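PDB 6K11: Lpg2148(MvcA) from Legionella pneumophila subsp. pneumophila str. Philadelphia 1, which probably acts as a deamidase-type effector enzyme that strips ubiquitin from the ubiquitin-conjugating enzyme UBE2N and so regulates its activity. Local coordinates for residues 141-146 with 161-166; 153-158 with 212-217; 41-44 with 48-51. One frame throughout, in Å; residues are numbered along the deposited sequence.

Interaction 1 of 3, residues 141-146 with 161-166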
# COMPACT_ATOMS: atom_id res chain seq x y z
N GLU A 141 1.11 -33.59 12.21
CA GLU A 141 -0.02 -33.45 13.13
C GLU A 141 -0.28 -32.00 13.51
O GLU A 141 -1.43 -31.63 13.78
CB GLU A 141 0.24 -34.30 14.37
CG GLU A 141 0.93 -35.62 14.03
CD GLU A 141 1.72 -36.19 15.20
OE1 GLU A 141 2.83 -36.73 14.96
OE2 GLU A 141 1.23 -36.09 16.35
N ASN A 142 0.76 -31.15 13.54
CA ASN A 142 0.63 -29.78 14.04
C ASN A 142 0.69 -28.73 12.93
O ASN A 142 0.88 -27.55 13.24
CB ASN A 142 1.73 -29.50 15.06
CG ASN A 142 1.77 -30.53 16.16
OD1 ASN A 142 2.84 -31.05 16.49
ND2 ASN A 142 0.61 -30.85 16.72
N PHE A 143 0.53 -29.12 11.67
CA PHE A 143 0.65 -28.19 10.55
C PHE A 143 -0.74 -27.95 9.97
O PHE A 143 -1.36 -28.87 9.41
CB PHE A 143 1.60 -28.72 9.47
CG PHE A 143 1.74 -27.80 8.29
CD1 PHE A 143 2.46 -26.62 8.39
CD2 PHE A 143 1.13 -28.11 7.08
CE1 PHE A 143 2.59 -25.76 7.31
CE2 PHE A 143 1.25 -27.25 5.99
CZ PHE A 143 1.98 -26.08 6.10
N ASN A 144 -1.22 -26.73 10.11
CA ASN A 144 -2.47 -26.28 9.49
C ASN A 144 -2.12 -25.19 8.49
O ASN A 144 -1.77 -24.06 8.91
CB ASN A 144 -3.44 -25.77 10.54
CG ASN A 144 -4.81 -25.44 9.97
OD1 ASN A 144 -4.99 -25.35 8.76
ND2 ASN A 144 -5.78 -25.26 10.86
N PRO A 145 -2.19 -25.45 7.19
CA PRO A 145 -1.80 -24.43 6.20
C PRO A 145 -2.66 -23.18 6.25
O PRO A 145 -2.22 -22.13 5.76
CB PRO A 145 -1.94 -25.15 4.86
CG PRO A 145 -2.86 -26.31 5.14
CD PRO A 145 -2.60 -26.72 6.55
N GLU A 146 -3.86 -23.25 6.82
CA GLU A 146 -4.73 -22.09 6.93
C GLU A 146 -4.29 -21.13 8.04
O GLU A 146 -4.64 -19.95 7.99
CB GLU A 146 -6.17 -22.53 7.18
CG GLU A 146 -6.67 -23.57 6.18
CD GLU A 146 -7.17 -22.94 4.89
OE1 GLU A 146 -7.84 -21.89 4.96
OE2 GLU A 146 -6.88 -23.49 3.81
N TYR A 161 7.02 -27.66 1.75
CA TYR A 161 6.11 -26.62 1.29
C TYR A 161 6.76 -25.24 1.38
O TYR A 161 7.64 -24.99 2.21
CB TYR A 161 4.83 -26.58 2.13
CG TYR A 161 3.80 -27.66 1.89
CD1 TYR A 161 3.27 -27.88 0.61
CD2 TYR A 161 3.29 -28.40 2.95
CE1 TYR A 161 2.30 -28.85 0.40
CE2 TYR A 161 2.34 -29.36 2.75
CZ TYR A 161 1.84 -29.58 1.48
OH TYR A 161 0.89 -30.55 1.29
N PHE A 162 6.28 -24.34 0.52
CA PHE A 162 6.49 -22.91 0.69
C PHE A 162 5.10 -22.29 0.76
O PHE A 162 4.26 -22.57 -0.11
CB PHE A 162 7.32 -22.31 -0.45
CG PHE A 162 7.31 -20.80 -0.50
CD1 PHE A 162 7.65 -20.05 0.62
CD2 PHE A 162 7.00 -20.14 -1.68
CE1 PHE A 162 7.65 -18.65 0.58
CE2 PHE A 162 7.00 -18.74 -1.74
CZ PHE A 162 7.32 -17.99 -0.60
N ILE A 163 4.83 -21.53 1.82
CA ILE A 163 3.62 -20.72 1.93
C ILE A 163 4.01 -19.29 1.62
O ILE A 163 4.86 -18.72 2.31
CB ILE A 163 3.00 -20.81 3.34
CG1 ILE A 163 2.60 -22.24 3.67
CG2 ILE A 163 1.80 -19.85 3.44
CD1 ILE A 163 1.97 -22.38 5.04
N ASP A 164 3.41 -18.71 0.57
CA ASP A 164 3.84 -17.39 0.15
C ASP A 164 3.11 -16.28 0.93
O ASP A 164 2.34 -16.54 1.85
CB ASP A 164 3.70 -17.24 -1.37
CG ASP A 164 2.26 -16.98 -1.85
OD1 ASP A 164 1.28 -17.10 -1.07
OD2 ASP A 164 2.13 -16.69 -3.06
N LYS A 165 3.39 -15.03 0.54
CA LYS A 165 2.85 -13.85 1.23
C LYS A 165 1.33 -13.89 1.31
O LYS A 165 0.75 -13.45 2.31
CB LYS A 165 3.33 -12.58 0.51
CG LYS A 165 2.64 -12.31 -0.82
CD LYS A 165 3.40 -11.35 -1.73
CE LYS A 165 3.02 -11.62 -3.19
NZ LYS A 165 3.08 -10.44 -4.07
N MET A 166 0.66 -14.41 0.28
CA MET A 166 -0.79 -14.47 0.25
C MET A 166 -1.35 -15.73 0.91
O MET A 166 -2.57 -15.86 1.02
CB MET A 166 -1.29 -14.39 -1.19
CG MET A 166 -0.67 -13.22 -1.96
SD MET A 166 -1.49 -11.65 -1.61
CE MET A 166 -0.65 -11.04 -0.14
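A chi1 of 180° swings the Phe143 ring away from its own backbone N and out toward strand 160-163, where Tyr161, its CG anti to the carbonyl carbon (chi1 -76°), turns its ring toward it. The two planes lie within 15° of parallel but are displaced, with centroids 5.8 Å from each other and little of one ring over the other. The touch is oblique: Phe143 CE2 comes 3.8 Å from Tyr161 CD2. Ile163 approaches Phe143 head-on, its extended chain ending in CD1, which rests 3.8 Å from CZ of Phe143. On the side of the Phe143 plane away from Tyr161 CD2, the backbone N of Pro145 sits 4.1 Å above the ring, nearer its border than its centre. Pro145 adds a looser touch, its O 4.3 Å from Ile163 CD1. An Asx turn shapes the chain just here, Asn144 OD1 accepting from Glu146 N at 3.1 Å. No hydrogen bond crosses the contact. Leu169 of strand 169-171 touches Pro145, Tyr161 and Ile163 alike, and strand 160-163 pairs with strands 152-155 and 169-171, so the loop between strands 134-137 and 152-155 folds over the sheet face opposite helix 206-220.

Interaction 2 of 3, residues 153-158 with 212-217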
# COMPACT_ATOMS: atom_id res chain seq x y z
N ILE A 153 9.30 -21.50 4.57
CA ILE A 153 9.35 -22.87 4.05
C ILE A 153 9.09 -23.83 5.20
O ILE A 153 9.62 -23.64 6.30
CB ILE A 153 10.71 -23.15 3.39
CG1 ILE A 153 10.86 -22.32 2.12
CG2 ILE A 153 10.86 -24.65 3.10
CD1 ILE A 153 12.24 -22.37 1.51
N TYR A 154 8.25 -24.84 4.96
CA TYR A 154 7.84 -25.80 5.97
C TYR A 154 8.27 -27.20 5.56
O TYR A 154 7.94 -27.66 4.47
CB TYR A 154 6.33 -25.76 6.19
CG TYR A 154 5.89 -24.50 6.92
CD1 TYR A 154 5.84 -24.46 8.31
CD2 TYR A 154 5.56 -23.34 6.21
CE1 TYR A 154 5.47 -23.29 8.98
CE2 TYR A 154 5.19 -22.18 6.88
CZ TYR A 154 5.14 -22.17 8.26
OH TYR A 154 4.78 -21.01 8.92
N LEU A 155 9.00 -27.89 6.45
CA LEU A 155 9.43 -29.26 6.21
C LEU A 155 8.66 -30.19 7.14
O LEU A 155 8.81 -30.13 8.36
CB LEU A 155 10.94 -29.41 6.42
CG LEU A 155 11.47 -30.85 6.42
CD1 LEU A 155 11.27 -31.52 5.04
CD2 LEU A 155 12.94 -30.86 6.82
N LEU A 156 7.83 -31.04 6.55
CA LEU A 156 7.07 -32.06 7.26
C LEU A 156 7.73 -33.41 7.04
O LEU A 156 8.66 -33.55 6.24
CB LEU A 156 5.62 -32.09 6.76
CG LEU A 156 4.59 -31.04 7.20
CD1 LEU A 156 5.09 -29.62 7.00
CD2 LEU A 156 3.30 -31.26 6.42
N GLU A 157 7.21 -34.43 7.75
CA GLU A 157 7.67 -35.80 7.51
C GLU A 157 7.53 -36.18 6.04
O GLU A 157 8.37 -36.91 5.51
CB GLU A 157 6.87 -36.80 8.36
CG GLU A 157 7.07 -36.67 9.86
CD GLU A 157 5.89 -36.00 10.53
OE1 GLU A 157 5.37 -35.02 9.94
OE2 GLU A 157 5.48 -36.45 11.62
N ASN A 158 6.48 -35.71 5.37
CA ASN A 158 6.18 -36.19 4.03
C ASN A 158 5.92 -35.09 3.01
O ASN A 158 5.48 -35.40 1.89
CB ASN A 158 4.99 -37.15 4.06
CG ASN A 158 3.83 -36.62 4.88
OD1 ASN A 158 3.70 -35.42 5.13
ND2 ASN A 158 2.96 -37.54 5.31
N SER A 212 21.07 -26.88 3.11
CA SER A 212 21.57 -26.40 1.83
C SER A 212 20.88 -27.09 0.65
O SER A 212 20.68 -26.46 -0.40
CB SER A 212 23.08 -26.59 1.74
OG SER A 212 23.56 -26.05 0.51
N GLU A 213 20.51 -28.36 0.80
CA GLU A 213 19.78 -29.03 -0.27
C GLU A 213 18.37 -28.45 -0.43
O GLU A 213 17.89 -28.27 -1.56
CB GLU A 213 19.71 -30.54 -0.02
CG GLU A 213 19.42 -31.30 -1.31
CD GLU A 213 19.14 -32.78 -1.10
OE1 GLU A 213 18.52 -33.39 -2.02
OE2 GLU A 213 19.51 -33.35 -0.04
N ILE A 214 17.69 -28.15 0.68
CA ILE A 214 16.38 -27.50 0.62
C ILE A 214 16.48 -26.14 -0.07
O ILE A 214 15.64 -25.79 -0.91
CB ILE A 214 15.78 -27.38 2.03
CG1 ILE A 214 15.37 -28.77 2.53
CG2 ILE A 214 14.57 -26.44 2.03
CD1 ILE A 214 15.18 -28.87 4.03
N VAL A 215 17.52 -25.35 0.26
CA VAL A 215 17.71 -24.05 -0.38
C VAL A 215 17.90 -24.23 -1.89
O VAL A 215 17.36 -23.46 -2.69
CB VAL A 215 18.89 -23.30 0.26
CG1 VAL A 215 19.31 -22.12 -0.59
CG2 VAL A 215 18.52 -22.83 1.67
N ASP A 216 18.70 -25.22 -2.29
CA ASP A 216 18.91 -25.48 -3.72
C ASP A 216 17.60 -25.83 -4.41
O ASP A 216 17.29 -25.29 -5.48
CB ASP A 216 19.91 -26.63 -3.92
CG ASP A 216 21.34 -26.26 -3.55
OD1 ASP A 216 21.68 -25.06 -3.53
OD2 ASP A 216 22.13 -27.19 -3.27
N ILE A 217 16.83 -26.75 -3.81
CA ILE A 217 15.54 -27.16 -4.37
C ILE A 217 14.65 -25.94 -4.58
O ILE A 217 14.04 -25.76 -5.64
CB ILE A 217 14.87 -28.20 -3.44
CG1 ILE A 217 15.57 -29.57 -3.54
CG2 ILE A 217 13.38 -28.35 -3.72
CD1 ILE A 217 15.18 -30.52 -2.42
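No flat group enters the meeting of Ile153 and Leu155 with Ile214; the one aromatic ring here, Tyr154, leaves the far side of the strand, where it meets Phe143 with the planes at about 50°, and its OH is hydrogen-bonded to Val149 O. Across this contact the touching side chains are all aliphatic. Ile153 and Leu155, two residues apart on the strand, both point toward Ile214, which divides its branches between them. Its CG2 lies 4.3 Å from Ile153 CG2, while CD1, at the end of the longer branch, comes 4.1 Å from Leu155 CD2. That branch is nearly extended (chi2 162°), which carries CD1 out to the leucine, and the Leu155 side chain runs roughly perpendicular to that of Ile214. The spacing is relaxed and only methyl groups meet, so the attraction is dispersion and burial of apolar surface; all three residues are buried. Leu135 and Leu160, from the strands flanking 152-155, also touch Ile214, as does Leu182 of helix 176-185. Nearby, Glu213 OE1 makes a salt bridge with Lys178 NZ. This is helix-on-sheet packing in an alpha/beta unit, here within the MvcA insertion domain: in segment 212-217 of helix 206-220, Ile214 makes the contact with strand 152-155.

Interaction 3 of 3, residues 41-44 with 48-51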
# COMPACT_ATOMS: atom_id res chain seq x y z
N PRO A 41 -17.35 -10.26 13.30
CA PRO A 41 -16.57 -11.50 13.52
C PRO A 41 -15.64 -11.43 14.72
O PRO A 41 -15.14 -12.48 15.16
CB PRO A 41 -15.78 -11.66 12.22
CG PRO A 41 -16.56 -10.87 11.21
CD PRO A 41 -17.07 -9.69 11.97
N SER A 42 -15.38 -10.25 15.27
CA SER A 42 -14.50 -10.09 16.42
C SER A 42 -15.24 -10.14 17.75
O SER A 42 -14.59 -10.11 18.81
CB SER A 42 -13.73 -8.77 16.32
OG SER A 42 -12.83 -8.80 15.23
N ILE A 43 -16.56 -10.23 17.75
CA ILE A 43 -17.34 -10.26 18.97
C ILE A 43 -17.67 -11.71 19.31
O ILE A 43 -18.32 -12.41 18.52
CB ILE A 43 -18.62 -9.41 18.84
CG1 ILE A 43 -18.22 -7.95 18.52
CG2 ILE A 43 -19.46 -9.51 20.11
CD1 ILE A 43 -19.31 -6.95 18.69
N ASN A 44 -17.17 -12.17 20.45
CA ASN A 44 -17.49 -13.49 20.96
C ASN A 44 -18.90 -13.47 21.53
O ASN A 44 -19.16 -12.77 22.52
CB ASN A 44 -16.46 -13.91 22.01
CG ASN A 44 -16.60 -15.37 22.42
OD1 ASN A 44 -17.69 -15.82 22.79
ND2 ASN A 44 -15.50 -16.12 22.35
N ASN A 48 -19.58 -11.06 27.00
CA ASN A 48 -20.28 -9.83 27.35
C ASN A 48 -20.49 -9.00 26.08
O ASN A 48 -19.55 -8.40 25.55
CB ASN A 48 -19.48 -9.05 28.39
CG ASN A 48 -20.25 -7.88 28.98
OD1 ASN A 48 -21.11 -7.28 28.33
ND2 ASN A 48 -19.93 -7.54 30.22
N LEU A 49 -21.74 -8.95 25.60
CA LEU A 49 -22.02 -8.32 24.31
C LEU A 49 -21.93 -6.80 24.39
O LEU A 49 -21.30 -6.16 23.55
CB LEU A 49 -23.40 -8.75 23.79
CG LEU A 49 -23.60 -10.22 23.44
CD1 LEU A 49 -24.99 -10.45 22.86
CD2 LEU A 49 -22.52 -10.73 22.47
N LYS A 50 -22.57 -6.20 25.40
CA LYS A 50 -22.55 -4.74 25.54
C LYS A 50 -21.13 -4.20 25.71
O LYS A 50 -20.81 -3.11 25.22
CB LYS A 50 -23.42 -4.33 26.73
CG LYS A 50 -23.59 -2.82 26.89
CD LYS A 50 -24.92 -2.49 27.55
CE LYS A 50 -26.09 -3.01 26.72
NZ LYS A 50 -27.31 -3.23 27.55
N GLN A 51 -20.26 -4.96 26.38
CA GLN A 51 -18.89 -4.52 26.60
C GLN A 51 -18.04 -4.68 25.34
O GLN A 51 -17.22 -3.81 25.02
CB GLN A 51 -18.27 -5.29 27.77
CG GLN A 51 -16.88 -4.86 28.14
CD GLN A 51 -16.24 -5.79 29.17
OE1 GLN A 51 -16.77 -6.86 29.47
NE2 GLN A 51 -15.09 -5.37 29.71
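Ile43 and Asn44 meet Leu49 at the end of segment 41-44, which opens with a short 3-10 piece, Pro41 and Ser42, following helix 28-39. Ser42 already lies beside helix 49-64, where its side chain touches Glu56. Ile43 comes next and is the buried residue of the contact. Its CB points toward segment 48-51, and CG2, set anti to the backbone N, lies 4.1 Å from Leu49 CD2. The two side chains meet nearly square to each other, one methyl on each doing the touching. Ile43 also touches Gln52, Ile53 and Glu56 of the helix. Asn44 contributes through its backbone: its O lies 3.9 Å from Leu49 CD2, a van der Waals touch of a carbonyl oxygen on a methyl. CD2 of Leu49 is thus in contact with both residues, although its CB does not aim straight at the loop; chi2 -176° extends CD1 and leaves CD2 as the branch turned to the loop. The amide end of Asn44 is occupied elsewhere, OD1 being hydrogen-bonded to Thr46 OG1, while its backbone N donates to Gln52 OE1. Gln52 NE2 in turn bonds to Asn48 O, so one glutamine amide ties the loop to the first turn of the helix. No hydrogen bond joins the two segments directly. Within 48-51, Asn48 is the N-cap: its OD1 accepts from Gln51 N at 3.1 Å with a fairly straight N-H...O angle of 155°, the donor standing well above the carbonyl plane. The cap satisfies a backbone N-H that has no helical carbonyl before it. Together these features make a compact helix-loop-helix connection, in which the incoming loop lays an apolar residue along the capped start of the next helix.

How the interactions relate
Interactions 1 and 2 belong to one unit, the insertion domain, and use opposite faces of its mixed sheet through the neighbouring strands 152-155 and 160-163. Their centres are about 13 Å apart, and a probable backbone hydrogen bond from Tyr154 N to Tyr161 O links them. Interaction 2 is the buried core, purely aliphatic between helix and strand; interaction 1 is partly buried and mixes aromatic rings with an isoleucine under a loop. Interaction 3 stands apart, its centre about 29 Å from that of interaction 1 and about 42 Å from that of interaction 2, at a partly buried helix-loop-helix joint near the surface, where a small apolar touch is accompanied by helix capping and amide hydrogen bonds.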